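Local coordinates for dihydrodipicolinate reductase N-terminus domain-containing protein (Mycobacterium smegmatis, PDB 6IAQ) that is an amine dehydrogenase that binds NADP and probably uses it in the asymmetric reductive amination of ketones, at residues Q32-I37 and E71-D76; C96-V101 and D125-S130; A234-S237 and I242-A245. All blocks are in the same frame, centred on the assembly; numbering follows the deposited sequence.

Contact 1 of 3, residues Q32-I37 and E71-D76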
# COMPACT_ATOMS: atom_id res chain seq x y z
N GLN A 32 8.20 22.62 16.14
CA GLN A 32 9.16 23.61 16.68
C GLN A 32 10.58 23.08 16.44
O GLN A 32 10.95 22.04 17.05
CB GLN A 32 8.90 23.86 18.16
CG GLN A 32 7.55 24.52 18.43
CD GLN A 32 7.22 24.53 19.90
OE1 GLN A 32 6.24 23.94 20.34
NE2 GLN A 32 8.07 25.19 20.67
N ILE A 33 11.34 23.73 15.57
CA ILE A 33 12.78 23.38 15.41
C ILE A 33 13.53 24.11 16.53
O ILE A 33 13.49 25.35 16.53
CB ILE A 33 13.30 23.71 14.00
CG1 ILE A 33 12.51 22.96 12.91
CG2 ILE A 33 14.79 23.43 13.92
CD1 ILE A 33 12.83 23.41 11.50
N VAL A 34 14.20 23.37 17.40
CA VAL A 34 14.90 23.95 18.58
C VAL A 34 16.42 23.80 18.42
O VAL A 34 17.15 24.35 19.27
CB VAL A 34 14.39 23.34 19.89
CG1 VAL A 34 12.90 23.58 20.02
CG2 VAL A 34 14.74 21.86 20.03
N GLY A 35 16.88 23.09 17.39
CA GLY A 35 18.34 22.88 17.22
C GLY A 35 18.68 22.35 15.84
O GLY A 35 17.76 21.86 15.14
N ALA A 36 19.95 22.46 15.45
CA ALA A 36 20.43 22.09 14.10
C ALA A 36 21.94 21.80 14.17
O ALA A 36 22.68 22.60 14.80
CB ALA A 36 20.08 23.17 13.11
N ILE A 37 22.35 20.65 13.64
CA ILE A 37 23.73 20.13 13.71
C ILE A 37 24.29 20.03 12.28
O ILE A 37 23.59 19.47 11.39
CB ILE A 37 23.78 18.81 14.47
CG1 ILE A 37 23.04 18.91 15.80
CG2 ILE A 37 25.22 18.31 14.62
CD1 ILE A 37 22.70 17.59 16.41
N GLU A 71 21.82 18.09 24.87
CA GLU A 71 21.89 18.43 26.32
C GLU A 71 21.22 19.80 26.52
O GLU A 71 20.50 19.95 27.52
CB GLU A 71 23.34 18.36 26.81
CG GLU A 71 23.83 16.91 26.88
CD GLU A 71 25.33 16.69 26.90
OE1 GLU A 71 26.07 17.69 27.04
OE2 GLU A 71 25.77 15.51 26.79
N GLN A 72 21.39 20.74 25.60
CA GLN A 72 20.84 22.11 25.73
C GLN A 72 19.33 22.14 25.43
O GLN A 72 18.65 23.01 26.01
CB GLN A 72 21.63 23.08 24.84
CG GLN A 72 23.01 23.40 25.40
CD GLN A 72 23.79 24.34 24.50
OE1 GLN A 72 23.31 24.80 23.46
NE2 GLN A 72 25.05 24.53 24.84
N THR A 73 18.80 21.29 24.53
CA THR A 73 17.43 21.45 24.00
C THR A 73 16.50 20.28 24.35
O THR A 73 15.28 20.51 24.35
CB THR A 73 17.45 21.71 22.49
OG1 THR A 73 17.99 20.54 21.88
CG2 THR A 73 18.24 22.95 22.12
N HIS A 74 17.01 19.08 24.62
CA HIS A 74 16.21 17.85 24.90
C HIS A 74 14.98 17.78 24.01
O HIS A 74 13.83 17.81 24.48
CB HIS A 74 15.87 17.77 26.38
CG HIS A 74 17.07 17.44 27.19
ND1 HIS A 74 17.87 18.43 27.77
CD2 HIS A 74 17.67 16.26 27.48
CE1 HIS A 74 18.86 17.85 28.41
NE2 HIS A 74 18.76 16.52 28.23
N PRO A 75 15.17 17.63 22.67
CA PRO A 75 14.04 17.57 21.75
C PRO A 75 13.28 16.24 21.88
O PRO A 75 13.83 15.28 22.38
CB PRO A 75 14.75 17.66 20.38
CG PRO A 75 16.06 16.94 20.62
CD PRO A 75 16.46 17.40 22.01
N ASP A 76 12.05 16.21 21.37
CA ASP A 76 11.23 14.97 21.24
C ASP A 76 11.80 14.08 20.15
O ASP A 76 11.56 12.85 20.21
CB ASP A 76 9.79 15.32 20.89
CG ASP A 76 9.12 16.13 21.98
OD1 ASP A 76 8.98 15.58 23.03
OD2 ASP A 76 8.81 17.32 21.75
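V34, in the middle of the strand Q32-I37, faces T73, the last residue of the helix 66-73, and the two CA atoms come within 6.5 Å of each other. No hydrogen bond joins the segments. The backbone of V34 leaves the extended form (psi -6°), and its carbonyl is turned toward the helix end together with its side chain. Beyond T73 the chain departs from the helix at H74, where phi is positive, and runs through P75 and D76 toward the strand 77-80. The central touch is methyl against methine: V34 CG2 lies 3.7 Å from T73 CB and 4.0 Å from T73 OG1, and the two side chains pass alongside, pointing opposite ways. The rotamer of V34 aims CG2 at T73 CB and P75 CB, and its carbonyl oxygen makes the other touch.

These segments belong to the beta-alpha-beta crossover of the Rossmann-type domain that leads from 32-37, the outermost strand on this side of the parallel sheet, over the strand 9-13 to 77-80. I37 touches the bound NADP, whereas the side chain of P75 stays about 14 Å from it.

T73 serves two neighbours. Its chi1 of 64° turns OG1 back to its own helix, hydrogen-bonded to V69 O, and sets CG2 3.4 Å from V34 O. A threonine suits such a border, offering a methyl to the strand and a hydroxyl to its helix. P75 CB adds a looser apolar contact, 4.2 Å from V34 CG2. A rigid, apolar ring with no N-H suits this buried turn, where it also packs on V11 and L70. R9 secures the turn, its guanidinium donating to T73 O and H74 O, while D76 OD2 accepts from R9 N.

Contact 2 of 3, residues C96-V101 and D125-S130; sequences CAEHGV and DALAKS
L127 reaches A97 because its CG is anti to the backbone N (chi1 177°), which carries CG and both methyls toward A97. E98 arrives by another route: its first bond leads away from the helix D125-S130, and a bend at chi2 (92°) folds the carboxylate back over the leucine. This is helix-helix packing within the Rossmann-type domain, between the C-terminal ends of the helices 86-98 and 118-130, which lie in successive beta-alpha-beta crossovers.

The helices come very close, with A97 CA only 4.7 Å from A128 CA. Alanine on both sides suits that spacing, since each brings a single methyl, and A97 CB and A128 CB are 4.3 Å apart. L127 lies beside this pair. Its CD2 touches A97 CB at 3.6 Å, and CG comes equally near the same methyl. The E98 carboxylate lies across the leucine methyls, OE2 by CD1 at 3.8 Å; an acid is at home here because E98 is itself exposed.

The first helix closes in a Schellman motif. G100, with positive phi, is the C-prime residue, a place that suits glycine: V101 N bonds to C96 O and G100 N to A97 O. The carbonyl of A97 has a second partner in T131 OG1, just past the end of the other helix, so a polar tie accompanies the apolar touch. On the side turned from A97, K129 NZ bridges to D125 OD2 one turn earlier, at 2.9 Å, meeting the carboxylate on its syn side; D125 OD1 has another partner, I324 N. Close to the leucine, S130 OG donates to L127 O at 2.6 Å, tilted somewhat from the carbonyl plane.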
# COMPACT_ATOMS: atom_id res chain seq x y z
N CYS A 96 22.12 10.12 19.99
CA CYS A 96 20.65 10.29 20.16
C CYS A 96 20.15 9.37 21.28
O CYS A 96 19.49 9.87 22.24
CB CYS A 96 19.91 10.04 18.86
SG CYS A 96 20.18 11.39 17.68
N ALA A 97 20.48 8.08 21.19
CA ALA A 97 19.99 7.04 22.11
C ALA A 97 20.55 7.29 23.53
O ALA A 97 19.78 7.13 24.51
CB ALA A 97 20.39 5.69 21.59
N GLU A 98 21.83 7.68 23.65
CA GLU A 98 22.46 8.00 24.95
C GLU A 98 21.64 9.06 25.69
O GLU A 98 21.47 8.96 26.91
CB GLU A 98 23.89 8.53 24.80
CG GLU A 98 24.77 8.09 25.97
CD GLU A 98 25.49 6.79 25.68
OE1 GLU A 98 25.95 6.66 24.54
OE2 GLU A 98 25.59 5.93 26.57
N HIS A 99 21.16 10.05 24.96
CA HIS A 99 20.43 11.23 25.50
C HIS A 99 18.92 10.96 25.58
O HIS A 99 18.19 11.91 25.85
CB HIS A 99 20.78 12.47 24.68
CG HIS A 99 22.18 12.92 24.84
ND1 HIS A 99 23.26 12.32 24.20
CD2 HIS A 99 22.70 13.93 25.58
CE1 HIS A 99 24.38 12.95 24.52
NE2 HIS A 99 24.06 13.96 25.35
N GLY A 100 18.47 9.72 25.39
CA GLY A 100 17.04 9.36 25.34
C GLY A 100 16.27 10.10 24.27
O GLY A 100 15.04 10.29 24.43
N VAL A 101 16.92 10.49 23.16
CA VAL A 101 16.25 11.30 22.10
C VAL A 101 15.81 10.34 20.98
O VAL A 101 16.65 9.55 20.45
CB VAL A 101 17.17 12.42 21.58
CG1 VAL A 101 16.60 13.07 20.34
CG2 VAL A 101 17.42 13.49 22.66
N ASP A 125 19.76 -0.99 19.83
CA ASP A 125 18.41 -1.37 20.32
C ASP A 125 18.42 -1.38 21.87
O ASP A 125 17.46 -0.84 22.47
CB ASP A 125 17.99 -2.71 19.72
CG ASP A 125 16.59 -3.13 20.10
OD1 ASP A 125 15.65 -2.34 19.92
OD2 ASP A 125 16.43 -4.24 20.59
N ALA A 126 19.44 -1.98 22.48
CA ALA A 126 19.60 -2.06 23.96
C ALA A 126 19.70 -0.66 24.57
O ALA A 126 19.00 -0.37 25.56
CB ALA A 126 20.81 -2.88 24.33
N LEU A 127 20.56 0.20 23.99
CA LEU A 127 20.79 1.57 24.48
C LEU A 127 19.48 2.37 24.41
O LEU A 127 19.11 3.04 25.43
CB LEU A 127 21.90 2.22 23.64
CG LEU A 127 22.21 3.67 23.99
CD1 LEU A 127 22.63 3.86 25.45
CD2 LEU A 127 23.28 4.22 23.06
N ALA A 128 18.79 2.33 23.25
CA ALA A 128 17.56 3.11 23.01
C ALA A 128 16.47 2.65 24.00
O ALA A 128 15.64 3.49 24.46
CB ALA A 128 17.12 2.94 21.57
N LYS A 129 16.41 1.34 24.26
CA LYS A 129 15.42 0.74 25.20
C LYS A 129 15.70 1.23 26.64
O LYS A 129 14.75 1.52 27.38
CB LYS A 129 15.46 -0.78 25.10
CG LYS A 129 14.59 -1.35 23.99
CD LYS A 129 14.78 -2.83 23.74
CE LYS A 129 13.72 -3.41 22.83
NZ LYS A 129 14.16 -4.75 22.39
N SER A 130 16.97 1.35 27.00
CA SER A 130 17.38 1.75 28.37
C SER A 130 17.00 3.22 28.62
O SER A 130 16.78 3.56 29.81
CB SER A 130 18.84 1.47 28.59
OG SER A 130 19.64 2.43 27.91

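Contact 3 of 3, residues A234-S237 and I242-A245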
# COMPACT_ATOMS: atom_id res chain seq x y z
N ALA A 234 29.76 13.44 -22.73
CA ALA A 234 30.07 14.48 -21.72
C ALA A 234 28.78 14.85 -20.96
O ALA A 234 27.74 15.07 -21.58
CB ALA A 234 30.70 15.68 -22.37
N MET A 235 28.86 14.86 -19.63
CA MET A 235 27.76 15.23 -18.71
C MET A 235 28.33 16.12 -17.60
O MET A 235 29.55 16.30 -17.53
CB MET A 235 27.14 14.01 -18.02
CG MET A 235 27.03 12.82 -18.90
SD MET A 235 26.35 11.40 -18.06
CE MET A 235 24.86 12.08 -17.31
N ARG A 236 27.47 16.59 -16.72
CA ARG A 236 27.83 17.39 -15.54
C ARG A 236 27.04 16.80 -14.37
O ARG A 236 25.89 16.41 -14.58
CB ARG A 236 27.49 18.87 -15.76
CG ARG A 236 28.03 19.75 -14.65
CD ARG A 236 28.15 21.22 -14.94
NE ARG A 236 29.21 21.78 -14.11
CZ ARG A 236 29.09 22.14 -12.85
NH1 ARG A 236 30.12 22.63 -12.19
NH2 ARG A 236 27.92 22.01 -12.22
N SER A 237 27.67 16.67 -13.20
CA SER A 237 26.98 16.34 -11.93
C SER A 237 26.80 17.64 -11.16
O SER A 237 27.81 18.21 -10.71
CB SER A 237 27.74 15.35 -11.11
OG SER A 237 27.16 15.23 -9.82
N ILE A 242 30.98 18.90 -10.86
CA ILE A 242 32.11 18.41 -11.70
C ILE A 242 31.60 18.06 -13.10
O ILE A 242 30.45 17.61 -13.23
CB ILE A 242 32.85 17.22 -11.06
CG1 ILE A 242 31.95 15.99 -10.92
CG2 ILE A 242 33.47 17.63 -9.73
CD1 ILE A 242 32.65 14.75 -10.38
N ASP A 243 32.48 18.23 -14.09
CA ASP A 243 32.28 17.71 -15.47
C ASP A 243 32.62 16.22 -15.46
O ASP A 243 33.55 15.83 -14.78
CB ASP A 243 33.09 18.51 -16.49
CG ASP A 243 32.62 19.95 -16.59
OD1 ASP A 243 31.41 20.20 -16.39
OD2 ASP A 243 33.46 20.81 -16.88
N LEU A 244 31.85 15.45 -16.20
CA LEU A 244 32.05 13.99 -16.39
C LEU A 244 32.31 13.76 -17.88
O LEU A 244 31.54 14.25 -18.71
CB LEU A 244 30.79 13.27 -15.91
CG LEU A 244 30.44 13.47 -14.43
CD1 LEU A 244 28.98 13.18 -14.15
CD2 LEU A 244 31.30 12.58 -13.57
N ALA A 245 33.41 13.09 -18.19
CA ALA A 245 33.82 12.77 -19.58
C ALA A 245 33.19 11.44 -19.97
O ALA A 245 32.94 10.59 -19.12
CB ALA A 245 35.32 12.73 -19.68
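The guanidinium of R236 has I242 N over one face, 4.0 Å above the plane and displaced toward the rim, and D243 OD1 at its edge, near the plane. R236 and D243 belong to a beta hairpin, in which the strands 235-237 and 242-244 are joined by four residues. It lies in the part of the chain that matches the 2,4-diaminopentanoate dehydrogenase C-terminal family and packs against the strand 249-260. R236 and D243 form the non-hydrogen-bonded pair, their CA atoms 4.5 Å apart, and both side chains emerge on the exposed face of this two-stranded sheet. R236 has CG anti to its backbone nitrogen (chi1 -171°) and runs extended to NE, which carries CG, CD and NE past D243 OD1, the two chains crossing at a slant. The resulting salt bridge, R236 NE to D243 OD1, is long at 3.5 Å, and the guanidinium and carboxylate planes stand 78° apart. E238 OE1 takes a second end of the arginine, NH2, so the arginine is shared by two acids. Charged side chains suit this face, where both residues are exposed.

Four backbone bonds hold the strands. M235 and L244 exchange a pair, of 2.9 Å from M235 N to L244 O and 2.8 Å from L244 N to M235 O. S237 and I242 exchange another: S237 N meets I242 O at 2.9 Å, whereas I242 N to S237 O is longer, 3.2 Å.

The face bearing M235, S237, I242 and L244 turns inward, and apolar residues dominate it. M235 and L244 rest on I250, and L244 also packs on V183. The one hydroxyl here, S237 OG, is bonded to D171 OD1, and beside it L244 CD1 lies 3.9 Å from S237 CB.

From the N terminus the three contacts follow one another in series, none nested in or crossing another. Contact 1 closes the loop of 33 residues between the edge strand 32-37 and the end of the helix 66-73. Contact 2 then closes a shorter one of 23 residues, joining the ends of the helices 86-98 and 118-130. These two touch, E71 OE2 lying 2.7 Å from H99 NE2 in a probable hydrogen bond and P75 packing on V101, so successive crossovers of the nucleotide-binding domain are tied together. Contact 3 closes the hairpin 234-245 in the C-terminal family's part of the chain, across the chain's centre from contact 2, its nearest atoms about 22 Å from contact 1 and 29 Å from contact 2.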